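Local coordinates for putative serine protease (Human astrovirus 1, PDB 2W5E), which is the serine protease part of the viral non-structural polyprotein 1A and is probably responsible for cleaving that polyprotein into its functional products, at residues V131-K134 / V138-V141. Residues are numbered along the deposited sequence; the frame is centred on the assembly and turned at random.
Sequences VCDK and VLAV
Val131 faces both Leu139 and Ala140 across a beta hairpin, a classic beta bulge in the second barrel of this chymotrypsin-like protease. Strands 130-132 and 138-146 run antiparallel here, and the register slips by one residue: Val131 pairs with Ala140 as a hydrogen-bonded pair, whereas Cys132 already pairs with Val138.

Three backbone bonds fix the bulge. Val131 N donates to Ala140 O at 2.8 Å, nearly straight at 171°. In return, Val131 O accepts twice. The shorter bond comes from Leu139 N, 2.7 Å from Val131 O. Ala140 N gives the longer one, 3.1 Å from Val131 O and more bent (142°). One oxygen thus takes two successive amides, and both lie in the plane of its carbonyl. Leu139, with a near-helical psi, makes the local bend that turns its N-H and the next toward the same acceptor.

Apolar contacts lie on separate sides of this backbone. Val131 and Ala140 point to the same sheet face, CB to CB 4.1 Å, into the barrel interior lined by Val92, Val94, Leu116 and Ala152. Cys132 and Val138 diverge; Cys132 SG, set beside its own backbone N (chi1 -61°), comes to 4.1 Å from Val138 CA. The Val131 side chain lies about 11 Å from that of the catalytic Ser127.

Toward the turn, Leu139 reaches over the start of the loop, its CG 3.7 Å from Asp133 N. The Asp133 carboxylate serves the turn instead: OD1 accepts hydrogen bonds from Tyr135 N and Arg137 N, tying the aspartate to both residues of the turn. Its methylene remains for the leucine, and Leu139 CD1 rests 3.8 Å from Asp133 CB.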
ATOM      1  N   VAL A 131      19.800  14.078   4.518  1.00 23.56           N
ATOM      2  CA  VAL A 131      20.149  14.210   3.110  1.00 23.79           C
ATOM      3  C   VAL A 131      20.031  12.815   2.509  1.00 23.77           C
ATOM      4  O   VAL A 131      20.800  11.929   2.858  1.00 23.86           O
ATOM      5  CB  VAL A 131      21.572  14.792   2.917  1.00 23.77           C
ATOM      6  CG1 VAL A 131      21.868  15.006   1.434  1.00 23.63           C
ATOM      7  CG2 VAL A 131      21.713  16.121   3.671  1.00 23.78           C
ATOM      8  N   CYS A 132      19.054  12.632   1.623  1.00 24.15           N
ATOM      9  CA  CYS A 132      18.724  11.308   1.070  1.00 24.62           C
ATOM     10  C   CYS A 132      19.203  11.125  -0.370  1.00 24.58           C
ATOM     11  O   CYS A 132      19.454  12.098  -1.060  1.00 23.55           O
ATOM     12  CB  CYS A 132      17.209  11.083   1.127  1.00 24.67           C
ATOM     13  SG  CYS A 132      16.521  11.104   2.800  1.00 26.50           S
ATOM     14  N   ASP A 133      19.328   9.871  -0.813  1.00 25.13           N
ATOM     15  CA  ASP A 133      19.585   9.579  -2.229  1.00 25.77           C
ATOM     16  C   ASP A 133      18.295   9.703  -3.052  1.00 25.90           C
ATOM     17  O   ASP A 133      17.252  10.085  -2.522  1.00 25.34           O
ATOM     18  CB  ASP A 133      20.276   8.208  -2.422  1.00 25.93           C
ATOM     19  CG  ASP A 133      19.402   7.014  -2.017  1.00 26.07           C
ATOM     20  OD1 ASP A 133      18.164   7.134  -1.898  1.00 26.15           O
ATOM     21  OD2 ASP A 133      19.976   5.925  -1.820  1.00 27.74           O
ATOM     22  N   LYS A 134      18.372   9.374  -4.343  1.00 26.45           N
ATOM     23  CA  LYS A 134      17.219   9.487  -5.257  1.00 27.25           C
ATOM     24  C   LYS A 134      16.083   8.514  -4.934  1.00 26.87           C
ATOM     25  O   LYS A 134      14.985   8.635  -5.476  1.00 26.52           O
ATOM     26  CB  LYS A 134      17.655   9.315  -6.725  1.00 27.38           C
ATOM     27  CG  LYS A 134      18.334   7.981  -7.055  1.00 28.55           C
ATOM     28  CD  LYS A 134      18.821   7.988  -8.502  1.00 29.55           C
ATOM     29  CE  LYS A 134      20.235   7.451  -8.620  1.00 33.14           C
ATOM     30  NZ  LYS A 134      20.286   5.986  -8.873  1.00 36.14           N
ATOM     31  N   VAL A 138      18.634   7.627   3.568  1.00 28.57           N
ATOM     32  CA  VAL A 138      19.520   8.640   4.166  1.00 28.62           C
ATOM     33  C   VAL A 138      20.984   8.370   3.860  1.00 28.58           C
ATOM     34  O   VAL A 138      21.483   7.267   4.094  1.00 28.84           O
ATOM     35  CB  VAL A 138      19.380   8.731   5.714  1.00 28.84           C
ATOM     36  CG1 VAL A 138      19.883  10.094   6.224  1.00 28.49           C
ATOM     37  CG2 VAL A 138      17.969   8.529   6.126  1.00 29.50           C
ATOM     38  N   LEU A 139      21.660   9.392   3.343  1.00 28.35           N
ATOM     39  CA  LEU A 139      23.096   9.343   3.084  1.00 28.25           C
ATOM     40  C   LEU A 139      23.885  10.124   4.133  1.00 28.01           C
ATOM     41  O   LEU A 139      25.029   9.783   4.440  1.00 28.02           O
ATOM     42  CB  LEU A 139      23.408   9.944   1.707  1.00 28.27           C
ATOM     43  CG  LEU A 139      22.806   9.329   0.441  1.00 28.60           C
ATOM     44  CD1 LEU A 139      23.076  10.239  -0.743  1.00 28.27           C
ATOM     45  CD2 LEU A 139      23.368   7.946   0.190  1.00 28.82           C
ATOM     46  N   ALA A 140      23.274  11.184   4.657  1.00 27.66           N
ATOM     47  CA  ALA A 140      23.989  12.167   5.469  1.00 27.32           C
ATOM     48  C   ALA A 140      23.052  13.030   6.318  1.00 26.93           C
ATOM     49  O   ALA A 140      21.842  13.032   6.115  1.00 26.19           O
ATOM     50  CB  ALA A 140      24.855  13.056   4.569  1.00 27.27           C
ATOM     51  N   VAL A 141      23.639  13.764   7.262  1.00 27.11           N
ATOM     52  CA  VAL A 141      22.900  14.679   8.143  1.00 27.39           C
ATOM     53  C   VAL A 141      23.381  16.125   7.934  1.00 27.71           C
ATOM     54  O   VAL A 141      24.561  16.419   8.133  1.00 27.49           O
ATOM     55  CB  VAL A 141      23.067  14.267   9.635  1.00 27.44           C
ATOM     56  CG1 VAL A 141      22.293  15.205  10.555  1.00 26.86           C
ATOM     57  CG2 VAL A 141      22.636  12.813   9.855  1.00 26.46           C
TER